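Local coordinates for protein branched-chain alpha-ketoacid decarboxylase (Lactococcus lactis, PDB 2VBF) that probably decarboxylates branched-chain and aromatic alpha-keto acids to aldehydes, using bound thiamine diphosphate and a magnesium ion, at residues A[154-159]-A[181-186]; A[78-83]-A[112-117]; A[238-243]-A[266-271]; A[260-265]-A[278-283]; A[230-235]-A[294-299]. All blocks are in the same frame, centred on the assembly; numbering follows the deposited sequence.

In the fold
Contacts 1 and 2 share one parallel sheet, where strands 116-122 and 183-188 are neighbours. Contacts 4 and 5 share the mixed sheet of the central domain, where strands 259-261 and 231-235 are neighbours. Contact 3 is nested inside the loop closed by contact 5 and touches contacts 2, 4 and 5, consistent with a place at the junction of the N-terminal and central domains. All five contacts are mostly buried, but contact 5 reaches the surface at Ser295. Contacts 1, 4 and 5 are strand pairings held by backbone bonds. Contacts 4 and 5 add side-chain bonds across the pairing; in contact 1 these stay within one segment. Contacts 2 and 3 set a helix against a loop or strand start by apolar packing.

Contact 1 of 5, residues A[154-159]-A[181-186]; sequences TAARTL and KPVYIN
The Tyr184 ring lies obliquely beside Arg157, its CD2 3.9 Å from Arg157 CB. The ring also meets His150, and its hydroxyl bonds to Glu99. The Arg157 guanidinium works through its edge: NE and NH2 reach Thr154 OG1 at 3.0 and 3.2 Å, and that oxygen lies in the guanidinium plane. Thr154 O also lies at the guanidinium edge and takes a weak bond from NH2. A bend at chi3 (66°) folds Arg157 back onto Thr154. Thr154 OG1 also bonds to His150 O, while its CG2 packs on Tyr184 CB at 3.8 Å. Putting an alanine at Thr154 would probably leave the guanidinium with the weak carbonyl bond here and freer to turn. The two strands run parallel at one edge of the six-stranded sheet, 156-159 outermost, joined by a beta-alpha-beta crossover through helix 165-179. Thr158 N bonds to Tyr184 O at 3.0 Å, and Asn186 N to Thr158 O at 2.8 Å. Ala155 N meets Pro182 O at 2.8 Å in a nearly straight bond. On the sheet face opposite Tyr184, Ala156 CB packs on Val183 CG1. Leu159 and Asn186 point the same way, CD1 against the amide, and Asn186 ND2 bonds to Ser122.

Contact 2 of 5, residues A[78-83]-A[112-117]; sequences MADGYA and ENLPVV
Val116 spreads its two methyls over successive turns of helix 72-86. Its CG1 is anti to the backbone N (chi1 178°) and meets Ala79 CB at 3.9 Å. That rotation sends CG2 to Ala83 CB, 3.8 Å away, and also near the backbone at Asp80. Ala83 CB is touched by three residues of 112-117. Besides Val116 it meets Leu114 CB at 4.2 Å and Pro115 CD at 4.1 Å. Small residues at these helix positions let the incoming chain lie close.

Leu114 lies over Asp80, which falls between those two alanines in sequence. Both carboxylate oxygens of Asp80, OD1 and OD2, lie 3.9 Å from Leu114 CD2. The two side chains cross at an angle. Asp80 has CG anti to the backbone N (chi1 -178°), which carries the carboxylate beside the leucine. Its oxygens have polar partners elsewhere: OD1 pairs with Arg84 and the Tyr429 hydroxyl, and OD2 with Ser109. Arg84 also forms a salt bridge with Glu112.

The 112-117 segment is shaped by two turns. Asn113, with positive phi, is the C-prime residue of a Schellman motif that ends helix 97-111. Pro115 then centres an inverse gamma turn that leads into strand 116-122.

The chemistry is therefore apolar across the contact, with one carboxylate at its border. Leucine carbon beside it is likely to limit water there. Arg84 probably balances the charge, while the Tyr429 and Ser109 hydroxyls satisfy the oxygens by hydrogen bonds.

Contact 3 of 5, residues A[238-243]-A[266-271]; sequences EVISFG and KSAVDE
Val239 and Ile240 pack on Ala268, where the short helix 237-241 of the central domain meets the loop between strands 259-261 and 276-279. The helix ends in a Schellman motif, with Gly243 at positive phi and its N bonded to Ile240 O at 3.0 Å. The first shell is apolar. Val239 CB faces Ala268 CB at 4.1 Å. Its CG1, anti to the backbone N (chi1 172°), lies 3.5 Å from Ala268 O. That carbonyl oxygen is buried here and has no polar partner in the model. Ile240 runs across the loop. Its CG1 rests on Ala268 CA at 3.9 Å, and its CD1 reaches Lys266 O at 3.7 Å.

The next shell fixes both sides. Val248 of helix 245-255 backs Val239, and Lys87 bonds to Ile240 O. Ser241 OG ties the helix to Asn113 O, just before strand 116-122. On the loop, Ser267 OG turns back to Lys266 O at 2.6 Å, in the carbonyl plane and on a lone pair. The same hydroxyl bonds to Phe418 N. Lys266 NZ also binds the carbonyls of Ser408 and Ile410. Lys266 and Glu271 form a salt bridge that closes the 266-271 part of the loop. Lys266 NZ meets Glu271 OE2 at 2.7 Å on the syn lone pair of that oxygen.

Contact 4 of 5, residues A[260-265]-A[278-283]; sequences TTLNFG and GIYNGK
Thr260 OG1 donates to Gly278 O at 2.7 Å, the shortest polar bond between the two segments. The hydroxyl comes in tilted from the carbonyl plane. It is anti to the backbone N (chi1 -175°), which points it across to the neighbouring strand. One residue on, Thr261 O accepts from Tyr280 N at 3.0 Å and also receives a contact from Ile279 CA-H. Thr261 OG1 turns along its own chain to Leu262 O at 2.9 Å. Ile279 CD1 comes within 3.2 Å of this same hydroxyl, a tight approach. Ile279 CG2 lies beside the Asn263 backbone and CB.

After the Leu262-Tyr280 pair, a water joins the two chains. It accepts from Asn263 N and donates to Tyr280 O, both at 2.8 Å. Leu262 and Tyr280 lie side by side, with Leu262 CD2 at the ring edge, 4.1 Å from Tyr280 CD2. Gly282 N sits over the centre of one face of that ring. The Tyr280 hydroxyl bonds to Glu294 and to His317 N. The Asn263 and Asn281 side chains cross, their amide planes 65° apart. Asn263 ND2 is held by Ser309 O.

The arrangement is that of two adjacent parallel strands, 259-261 and 276-279. They form one margin of the Rossmann-like sheet in the central domain of this thiamine diphosphate enzyme.

Contact 5 of 5, residues A[230-235]-A[294-299]; sequences KPVVIA and ESADFI
Val232 and Ile299 pair in parallel between strands 231-235 and 298-302, inside the central-domain sheet. Their side chains point the same way, with CG1 of Val232 3.9 Å from CG1 of Ile299. Val232 CG1 also touches Ala296 CB at 3.6 Å. It stands between the backbone N and carbonyl carbon (chi1 71°), which places it against Ala296 and Ile299. The Ile234 side chain crosses that of Ile299, CD1 touching CG2, and extends the apolar row.

Val232 N bonds to Phe298 O at 3.0 Å, almost in line with the carbonyl. On the other face of the sheet, Pro231 CB lies at the edge of the Phe298 ring, and Leu225 of helix 212-227 touches both residues.

The strand order 3-2-1-4 is Rossmann-like: strand 231-235 is flanked by 259-261 on one side and by 298-302 on the other. Helix 287-295 leads into the second partner, and Lys230 fastens this junction. Asp297 OD1 accepts from Lys230 N at 2.9 Å, met from above the carboxylate plane. Asp297 N returns a bond to Lys230 O at 3.1 Å. Asp297 OD2 bonds to Gln229 N.

The extended Lys230 chain runs along the turn, and its NZ meets Ser295 OG at 2.8 Å. It also makes a cation-pi contact with Phe292. An alanine in place of Lys230 would probably leave the helix end without this side-chain tie and strip the Phe292 ring of its cation. Ser295 OG bonds in addition to Asn291 O within its own helix.

Contact 1 of 5, residues A[154-159]-A[181-186]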
# COMPACT_ATOMS: atom_id res chain seq x y z
N THR A 154 0.45 12.37 -11.33
CA THR A 154 0.25 11.95 -12.71
C THR A 154 0.42 13.13 -13.67
O THR A 154 0.08 14.26 -13.35
CB THR A 154 -1.17 11.34 -12.91
OG1 THR A 154 -2.15 12.25 -12.39
CG2 THR A 154 -1.32 9.95 -12.22
N ALA A 155 0.99 12.87 -14.84
CA ALA A 155 1.13 13.90 -15.88
C ALA A 155 -0.19 14.15 -16.59
O ALA A 155 -0.42 15.25 -17.12
CB ALA A 155 2.17 13.49 -16.87
N ALA A 156 -1.03 13.13 -16.65
CA ALA A 156 -2.33 13.23 -17.27
C ALA A 156 -3.24 12.15 -16.72
O ALA A 156 -2.76 11.10 -16.27
CB ALA A 156 -2.20 13.08 -18.80
N ARG A 157 -4.54 12.40 -16.77
CA ARG A 157 -5.53 11.46 -16.25
C ARG A 157 -6.84 11.60 -17.00
O ARG A 157 -7.17 12.69 -17.47
CB ARG A 157 -5.74 11.71 -14.75
CG ARG A 157 -6.41 13.02 -14.39
CD ARG A 157 -5.95 13.51 -13.03
NE ARG A 157 -4.54 13.83 -13.11
CZ ARG A 157 -4.05 14.95 -13.63
NH1 ARG A 157 -4.83 15.92 -14.09
NH2 ARG A 157 -2.74 15.11 -13.68
N THR A 158 -7.58 10.50 -17.12
CA THR A 158 -8.85 10.52 -17.83
C THR A 158 -9.87 9.54 -17.25
O THR A 158 -9.51 8.45 -16.80
CB THR A 158 -8.66 10.22 -19.35
OG1 THR A 158 -9.91 10.37 -20.06
CG2 THR A 158 -8.12 8.81 -19.57
N LEU A 159 -11.13 9.98 -17.24
CA LEU A 159 -12.29 9.10 -17.05
C LEU A 159 -12.89 8.84 -18.43
O LEU A 159 -13.43 9.77 -19.06
CB LEU A 159 -13.34 9.75 -16.16
CG LEU A 159 -14.71 9.06 -16.11
CD1 LEU A 159 -14.58 7.58 -15.70
CD2 LEU A 159 -15.65 9.82 -15.20
N LYS A 181 6.42 10.53 -17.74
CA LYS A 181 5.87 10.46 -16.39
C LYS A 181 4.59 9.61 -16.41
O LYS A 181 4.00 9.38 -17.47
CB LYS A 181 5.56 11.86 -15.85
CG LYS A 181 6.75 12.74 -15.53
CD LYS A 181 6.28 14.17 -15.22
CE LYS A 181 7.33 14.96 -14.44
NZ LYS A 181 8.45 15.39 -15.34
N PRO A 182 4.18 9.10 -15.23
CA PRO A 182 2.99 8.23 -15.21
C PRO A 182 1.70 8.93 -15.62
O PRO A 182 1.52 10.13 -15.41
CB PRO A 182 2.91 7.73 -13.75
CG PRO A 182 3.85 8.56 -12.99
CD PRO A 182 4.80 9.23 -13.91
N VAL A 183 0.80 8.14 -16.20
CA VAL A 183 -0.53 8.60 -16.53
C VAL A 183 -1.54 7.58 -16.03
O VAL A 183 -1.19 6.46 -15.64
CB VAL A 183 -0.70 8.84 -18.03
CG1 VAL A 183 0.32 9.90 -18.49
CG2 VAL A 183 -0.54 7.54 -18.82
N TYR A 184 -2.80 7.99 -16.08
CA TYR A 184 -3.89 7.32 -15.36
C TYR A 184 -5.14 7.28 -16.24
O TYR A 184 -5.57 8.31 -16.77
CB TYR A 184 -4.12 8.11 -14.07
CG TYR A 184 -5.30 7.75 -13.19
CD1 TYR A 184 -5.10 7.14 -11.95
CD2 TYR A 184 -6.61 8.12 -13.51
CE1 TYR A 184 -6.17 6.87 -11.09
CE2 TYR A 184 -7.67 7.87 -12.66
CZ TYR A 184 -7.45 7.23 -11.46
OH TYR A 184 -8.49 6.98 -10.59
N ILE A 185 -5.72 6.09 -16.37
CA ILE A 185 -6.89 5.83 -17.21
C ILE A 185 -7.92 5.11 -16.37
O ILE A 185 -7.67 3.99 -15.94
CB ILE A 185 -6.53 4.99 -18.46
CG1 ILE A 185 -5.49 5.73 -19.32
CG2 ILE A 185 -7.78 4.62 -19.25
CD1 ILE A 185 -4.92 4.89 -20.47
N ASN A 186 -9.04 5.77 -16.11
CA ASN A 186 -10.17 5.16 -15.41
C ASN A 186 -11.09 4.61 -16.50
O ASN A 186 -11.57 5.35 -17.35
CB ASN A 186 -10.84 6.18 -14.47
CG ASN A 186 -12.14 5.68 -13.85
OD1 ASN A 186 -12.38 5.85 -12.63
ND2 ASN A 186 -13.00 5.12 -14.66

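Contact 2 of 5, residues A[78-83]-A[112-117]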
# COMPACT_ATOMS: atom_id res chain seq x y z
N MET A 78 6.37 -3.09 -9.37
CA MET A 78 6.80 -3.99 -10.45
C MET A 78 6.73 -3.31 -11.80
O MET A 78 7.67 -3.43 -12.59
CB MET A 78 5.96 -5.26 -10.46
CG MET A 78 6.53 -6.37 -11.34
SD MET A 78 5.86 -8.03 -11.02
CE MET A 78 6.45 -8.30 -9.35
N ALA A 79 5.63 -2.60 -12.05
CA ALA A 79 5.45 -1.82 -13.27
C ALA A 79 6.55 -0.74 -13.43
O ALA A 79 7.08 -0.53 -14.52
CB ALA A 79 4.06 -1.20 -13.31
N ASP A 80 6.91 -0.10 -12.32
CA ASP A 80 7.99 0.88 -12.32
C ASP A 80 9.33 0.23 -12.75
O ASP A 80 9.97 0.71 -13.68
CB ASP A 80 8.06 1.54 -10.92
CG ASP A 80 9.11 2.61 -10.80
OD1 ASP A 80 10.30 2.34 -11.07
OD2 ASP A 80 8.75 3.71 -10.34
N GLY A 81 9.74 -0.87 -12.11
CA GLY A 81 10.93 -1.60 -12.54
C GLY A 81 10.90 -2.01 -14.01
O GLY A 81 11.89 -1.88 -14.73
N TYR A 82 9.76 -2.52 -14.45
CA TYR A 82 9.59 -2.89 -15.86
C TYR A 82 9.80 -1.67 -16.76
O TYR A 82 10.47 -1.77 -17.78
CB TYR A 82 8.19 -3.46 -16.04
CG TYR A 82 7.84 -4.06 -17.39
CD1 TYR A 82 7.94 -5.42 -17.62
CD2 TYR A 82 7.33 -3.26 -18.41
CE1 TYR A 82 7.57 -5.99 -18.85
CE2 TYR A 82 6.96 -3.81 -19.64
CZ TYR A 82 7.08 -5.18 -19.85
OH TYR A 82 6.68 -5.73 -21.08
N ALA A 83 9.25 -0.52 -16.35
CA ALA A 83 9.38 0.71 -17.14
C ALA A 83 10.84 1.15 -17.25
O ALA A 83 11.27 1.62 -18.30
CB ALA A 83 8.53 1.83 -16.54
N GLU A 112 10.58 9.89 -9.84
CA GLU A 112 11.78 9.49 -10.59
C GLU A 112 11.51 9.38 -12.09
O GLU A 112 12.37 8.94 -12.85
CB GLU A 112 12.37 8.22 -9.98
CG GLU A 112 12.65 8.44 -8.47
CD GLU A 112 13.77 7.59 -7.88
OE1 GLU A 112 14.38 6.78 -8.61
OE2 GLU A 112 14.02 7.75 -6.66
N ASN A 113 10.31 9.80 -12.50
CA ASN A 113 9.99 10.04 -13.92
C ASN A 113 10.00 8.77 -14.79
O ASN A 113 10.74 8.70 -15.78
CB ASN A 113 10.93 11.11 -14.49
CG ASN A 113 10.29 11.95 -15.58
OD1 ASN A 113 10.15 13.17 -15.43
ND2 ASN A 113 9.93 11.33 -16.70
N LEU A 114 9.18 7.78 -14.41
CA LEU A 114 9.03 6.54 -15.18
C LEU A 114 7.67 6.45 -15.88
O LEU A 114 6.63 6.80 -15.30
CB LEU A 114 9.22 5.30 -14.31
CG LEU A 114 10.65 5.03 -13.83
CD1 LEU A 114 11.68 5.22 -14.96
CD2 LEU A 114 11.00 5.88 -12.61
N PRO A 115 7.70 6.04 -17.16
CA PRO A 115 6.51 6.00 -18.01
C PRO A 115 5.62 4.81 -17.72
O PRO A 115 5.60 3.82 -18.47
CB PRO A 115 7.10 6.00 -19.43
CG PRO A 115 8.40 5.34 -19.27
CD PRO A 115 8.92 5.71 -17.91
N VAL A 116 4.84 4.93 -16.64
CA VAL A 116 3.92 3.88 -16.22
C VAL A 116 2.47 4.34 -16.42
O VAL A 116 2.08 5.42 -15.98
CB VAL A 116 4.13 3.52 -14.72
CG1 VAL A 116 3.13 2.47 -14.25
CG2 VAL A 116 5.57 3.06 -14.48
N VAL A 117 1.68 3.50 -17.09
CA VAL A 117 0.24 3.69 -17.21
C VAL A 117 -0.49 2.86 -16.14
O VAL A 117 -0.34 1.64 -16.09
CB VAL A 117 -0.28 3.21 -18.59
CG1 VAL A 117 -1.75 3.56 -18.76
CG2 VAL A 117 0.59 3.81 -19.72

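Contact 3 of 5, residues A[238-243]-A[266-271]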
# COMPACT_ATOMS: atom_id res chain seq x y z
N GLU A 238 16.82 11.24 -15.94
CA GLU A 238 15.91 11.53 -17.05
C GLU A 238 16.41 10.91 -18.36
O GLU A 238 15.62 10.65 -19.28
CB GLU A 238 15.63 13.03 -17.17
CG GLU A 238 15.01 13.63 -15.90
CD GLU A 238 14.66 15.11 -16.02
OE1 GLU A 238 15.28 15.82 -16.84
OE2 GLU A 238 13.74 15.54 -15.30
N VAL A 239 17.72 10.67 -18.46
CA VAL A 239 18.26 9.89 -19.57
C VAL A 239 17.62 8.49 -19.56
O VAL A 239 17.14 8.01 -20.60
CB VAL A 239 19.80 9.79 -19.51
CG1 VAL A 239 20.33 8.80 -20.55
CG2 VAL A 239 20.42 11.18 -19.71
N ILE A 240 17.54 7.89 -18.38
CA ILE A 240 16.96 6.55 -18.23
C ILE A 240 15.47 6.58 -18.57
O ILE A 240 14.96 5.67 -19.25
CB ILE A 240 17.23 5.96 -16.82
CG1 ILE A 240 18.75 5.80 -16.58
CG2 ILE A 240 16.55 4.58 -16.64
CD1 ILE A 240 19.17 5.43 -15.16
N SER A 241 14.77 7.62 -18.11
CA SER A 241 13.34 7.83 -18.38
C SER A 241 12.98 7.70 -19.87
O SER A 241 11.97 7.09 -20.23
CB SER A 241 12.91 9.20 -17.88
OG SER A 241 13.18 9.34 -16.50
N PHE A 242 13.84 8.26 -20.72
CA PHE A 242 13.62 8.29 -22.16
C PHE A 242 14.33 7.17 -22.92
O PHE A 242 14.26 7.13 -24.15
CB PHE A 242 14.08 9.65 -22.72
CG PHE A 242 13.01 10.69 -22.71
CD1 PHE A 242 12.19 10.86 -23.81
CD2 PHE A 242 12.78 11.46 -21.58
CE1 PHE A 242 11.17 11.81 -23.79
CE2 PHE A 242 11.76 12.41 -21.55
CZ PHE A 242 10.97 12.59 -22.66
N GLY A 243 15.00 6.26 -22.22
CA GLY A 243 15.77 5.21 -22.89
C GLY A 243 16.90 5.77 -23.76
O GLY A 243 17.18 5.25 -24.84
N LYS A 266 22.17 6.33 -11.78
CA LYS A 266 23.29 5.42 -12.01
C LYS A 266 22.95 4.47 -13.16
O LYS A 266 21.86 3.91 -13.19
CB LYS A 266 23.63 4.63 -10.75
CG LYS A 266 24.82 3.69 -10.90
CD LYS A 266 25.22 3.06 -9.57
CE LYS A 266 26.31 2.03 -9.74
NZ LYS A 266 27.67 2.66 -9.94
N SER A 267 23.90 4.32 -14.08
CA SER A 267 23.78 3.55 -15.33
C SER A 267 23.07 4.32 -16.45
O SER A 267 22.72 3.73 -17.47
CB SER A 267 23.19 2.13 -15.13
OG SER A 267 21.78 2.10 -15.03
N ALA A 268 22.90 5.64 -16.27
CA ALA A 268 22.48 6.53 -17.35
C ALA A 268 23.47 6.48 -18.53
O ALA A 268 23.14 6.86 -19.64
CB ALA A 268 22.35 7.96 -16.86
N VAL A 269 24.69 6.06 -18.24
CA VAL A 269 25.69 5.71 -19.25
C VAL A 269 26.34 4.40 -18.85
O VAL A 269 26.26 3.99 -17.69
CB VAL A 269 26.77 6.80 -19.38
CG1 VAL A 269 26.12 8.12 -19.79
CG2 VAL A 269 27.61 6.91 -18.10
N ASP A 270 26.99 3.75 -19.80
CA ASP A 270 27.73 2.51 -19.54
C ASP A 270 28.99 2.84 -18.75
O ASP A 270 29.82 3.62 -19.20
CB ASP A 270 28.11 1.84 -20.87
CG ASP A 270 28.56 0.40 -20.69
OD1 ASP A 270 29.48 0.15 -19.89
OD2 ASP A 270 27.96 -0.48 -21.35
N GLU A 271 29.12 2.25 -17.56
CA GLU A 271 30.23 2.54 -16.67
C GLU A 271 31.59 1.93 -17.05
O GLU A 271 32.59 2.22 -16.40
CB GLU A 271 29.87 2.13 -15.24
CG GLU A 271 28.69 2.91 -14.67
CD GLU A 271 28.56 2.76 -13.16
OE1 GLU A 271 29.31 1.94 -12.58
OE2 GLU A 271 27.72 3.47 -12.55

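Contact 4 of 5, residues A[260-265]-A[278-283]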
# COMPACT_ATOMS: atom_id res chain seq x y z
N THR A 260 30.49 11.51 -15.51
CA THR A 260 30.09 11.00 -14.22
C THR A 260 28.56 10.95 -14.19
O THR A 260 27.90 11.52 -15.05
CB THR A 260 30.67 11.90 -13.08
OG1 THR A 260 30.37 11.33 -11.81
CG2 THR A 260 30.16 13.34 -13.17
N THR A 261 28.01 10.19 -13.24
CA THR A 261 26.60 10.26 -12.90
C THR A 261 26.48 10.42 -11.39
O THR A 261 27.41 10.13 -10.63
CB THR A 261 25.79 9.00 -13.34
OG1 THR A 261 26.06 7.91 -12.45
CG2 THR A 261 26.14 8.60 -14.78
N LEU A 262 25.32 10.89 -10.95
CA LEU A 262 24.96 10.80 -9.53
C LEU A 262 24.53 9.35 -9.28
O LEU A 262 24.40 8.55 -10.21
CB LEU A 262 23.81 11.76 -9.20
CG LEU A 262 23.95 13.22 -9.61
CD1 LEU A 262 22.75 14.00 -9.08
CD2 LEU A 262 25.24 13.83 -9.11
N ASN A 263 24.26 9.01 -8.02
CA ASN A 263 23.65 7.72 -7.74
C ASN A 263 22.15 7.70 -8.14
O ASN A 263 21.55 6.63 -8.23
CB ASN A 263 23.89 7.28 -6.29
CG ASN A 263 23.26 8.20 -5.26
OD1 ASN A 263 22.18 8.77 -5.49
ND2 ASN A 263 23.91 8.34 -4.12
N PHE A 264 21.59 8.89 -8.37
CA PHE A 264 20.23 9.08 -8.90
C PHE A 264 20.42 9.20 -10.41
O PHE A 264 20.81 10.25 -10.92
CB PHE A 264 19.63 10.36 -8.32
CG PHE A 264 18.20 10.67 -8.72
CD1 PHE A 264 17.31 9.69 -9.14
CD2 PHE A 264 17.73 11.97 -8.57
CE1 PHE A 264 15.97 10.02 -9.44
CE2 PHE A 264 16.42 12.32 -8.87
CZ PHE A 264 15.54 11.34 -9.31
N GLY A 265 20.15 8.10 -11.10
CA GLY A 265 20.49 7.96 -12.50
C GLY A 265 21.72 7.11 -12.77
O GLY A 265 22.24 7.14 -13.88
N GLY A 278 33.25 7.62 -12.34
CA GLY A 278 32.68 7.14 -11.10
C GLY A 278 31.44 7.95 -10.77
O GLY A 278 30.95 8.74 -11.60
N ILE A 279 30.93 7.74 -9.56
CA ILE A 279 29.74 8.42 -9.07
C ILE A 279 30.12 9.68 -8.29
O ILE A 279 30.87 9.62 -7.31
CB ILE A 279 28.94 7.50 -8.14
CG1 ILE A 279 28.54 6.22 -8.87
CG2 ILE A 279 27.72 8.23 -7.57
CD1 ILE A 279 27.60 6.42 -10.06
N TYR A 280 29.60 10.82 -8.74
CA TYR A 280 29.76 12.07 -8.02
C TYR A 280 28.69 12.14 -6.93
O TYR A 280 27.50 12.07 -7.23
CB TYR A 280 29.62 13.26 -8.96
CG TYR A 280 29.84 14.60 -8.30
CD1 TYR A 280 31.05 14.92 -7.69
CD2 TYR A 280 28.84 15.56 -8.27
CE1 TYR A 280 31.27 16.16 -7.10
CE2 TYR A 280 29.04 16.80 -7.68
CZ TYR A 280 30.25 17.10 -7.09
OH TYR A 280 30.45 18.33 -6.49
N ASN A 281 29.12 12.27 -5.68
CA ASN A 281 28.19 12.38 -4.56
C ASN A 281 28.66 13.46 -3.58
O ASN A 281 28.87 13.20 -2.41
CB ASN A 281 28.06 11.01 -3.87
CG ASN A 281 26.87 10.92 -2.92
OD1 ASN A 281 25.94 11.74 -2.95
ND2 ASN A 281 26.89 9.90 -2.06
N GLY A 282 28.79 14.68 -4.10
CA GLY A 282 29.24 15.82 -3.31
C GLY A 282 30.53 15.53 -2.57
O GLY A 282 31.44 14.89 -3.10
N LYS A 283 30.60 15.98 -1.32
CA LYS A 283 31.83 15.83 -0.53
C LYS A 283 32.18 14.38 -0.21
O LYS A 283 33.33 14.09 0.15
CB LYS A 283 31.79 16.68 0.75
CG LYS A 283 31.04 16.05 1.92
CD LYS A 283 31.02 16.99 3.11
CE LYS A 283 30.42 16.31 4.34
NZ LYS A 283 30.44 17.23 5.52
O HOH W 1 25.39 10.68 -6.13

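Contact 5 of 5, residues A[230-235]-A[294-299]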
# COMPACT_ATOMS: atom_id res chain seq x y z
N LYS A 230 38.92 21.10 -19.99
CA LYS A 230 38.54 20.06 -19.05
C LYS A 230 37.01 19.98 -18.91
O LYS A 230 36.46 20.36 -17.88
CB LYS A 230 39.18 20.32 -17.69
CG LYS A 230 39.17 19.13 -16.74
CD LYS A 230 39.86 19.52 -15.46
CE LYS A 230 40.00 18.38 -14.50
NZ LYS A 230 41.02 18.74 -13.46
N PRO A 231 36.34 19.48 -19.95
CA PRO A 231 34.90 19.34 -19.87
C PRO A 231 34.51 18.15 -19.02
O PRO A 231 35.28 17.19 -18.90
CB PRO A 231 34.50 19.10 -21.33
CG PRO A 231 35.65 18.35 -21.89
CD PRO A 231 36.87 18.99 -21.24
N VAL A 232 33.31 18.18 -18.45
CA VAL A 232 32.75 17.00 -17.81
C VAL A 232 31.26 16.94 -18.12
O VAL A 232 30.56 17.97 -18.14
CB VAL A 232 33.02 16.96 -16.28
CG1 VAL A 232 32.19 18.01 -15.55
CG2 VAL A 232 32.73 15.54 -15.70
N VAL A 233 30.78 15.74 -18.44
CA VAL A 233 29.37 15.48 -18.64
C VAL A 233 28.83 14.82 -17.38
O VAL A 233 29.49 13.95 -16.80
CB VAL A 233 29.13 14.54 -19.84
CG1 VAL A 233 27.62 14.31 -20.08
CG2 VAL A 233 29.79 15.10 -21.09
N ILE A 234 27.67 15.26 -16.92
CA ILE A 234 26.99 14.58 -15.82
C ILE A 234 25.64 14.09 -16.36
O ILE A 234 24.82 14.90 -16.80
CB ILE A 234 26.78 15.50 -14.58
CG1 ILE A 234 28.08 16.21 -14.20
CG2 ILE A 234 26.21 14.68 -13.40
CD1 ILE A 234 27.96 17.12 -12.97
N ALA A 235 25.42 12.77 -16.36
CA ALA A 235 24.16 12.19 -16.84
C ALA A 235 23.31 11.76 -15.64
O ALA A 235 23.84 11.32 -14.62
CB ALA A 235 24.42 11.01 -17.76
N GLU A 294 34.78 19.19 -9.97
CA GLU A 294 34.67 20.54 -9.41
C GLU A 294 35.71 21.53 -9.96
O GLU A 294 35.62 22.74 -9.69
CB GLU A 294 34.73 20.46 -7.88
CG GLU A 294 33.57 19.61 -7.31
CD GLU A 294 33.58 19.47 -5.80
OE1 GLU A 294 34.53 19.96 -5.14
OE2 GLU A 294 32.62 18.85 -5.28
N SER A 295 36.69 21.03 -10.71
CA SER A 295 37.65 21.89 -11.43
C SER A 295 37.39 21.97 -12.95
O SER A 295 38.08 22.72 -13.67
CB SER A 295 39.08 21.41 -11.17
OG SER A 295 39.34 20.16 -11.78
N ALA A 296 36.41 21.22 -13.46
CA ALA A 296 36.07 21.24 -14.88
C ALA A 296 35.75 22.68 -15.30
O ALA A 296 35.13 23.42 -14.54
CB ALA A 296 34.86 20.33 -15.16
N ASP A 297 36.20 23.07 -16.49
CA ASP A 297 35.92 24.42 -17.02
C ASP A 297 34.60 24.53 -17.79
O ASP A 297 34.17 25.63 -18.13
CB ASP A 297 37.10 24.97 -17.84
CG ASP A 297 37.45 24.14 -19.04
OD1 ASP A 297 36.92 23.01 -19.22
OD2 ASP A 297 38.29 24.62 -19.82
N PHE A 298 33.96 23.40 -18.07
CA PHE A 298 32.62 23.38 -18.65
C PHE A 298 31.92 22.13 -18.15
O PHE A 298 32.51 21.06 -18.14
CB PHE A 298 32.67 23.36 -20.18
CG PHE A 298 31.32 23.12 -20.82
CD1 PHE A 298 30.29 24.03 -20.63
CD2 PHE A 298 31.07 21.97 -21.57
CE1 PHE A 298 29.06 23.83 -21.20
CE2 PHE A 298 29.83 21.76 -22.14
CZ PHE A 298 28.82 22.69 -21.95
N ILE A 299 30.66 22.28 -17.75
CA ILE A 299 29.84 21.16 -17.27
C ILE A 299 28.59 21.08 -18.13
O ILE A 299 27.86 22.07 -18.26
CB ILE A 299 29.40 21.35 -15.81
CG1 ILE A 299 30.61 21.56 -14.89
CG2 ILE A 299 28.56 20.15 -15.35
CD1 ILE A 299 30.27 22.22 -13.58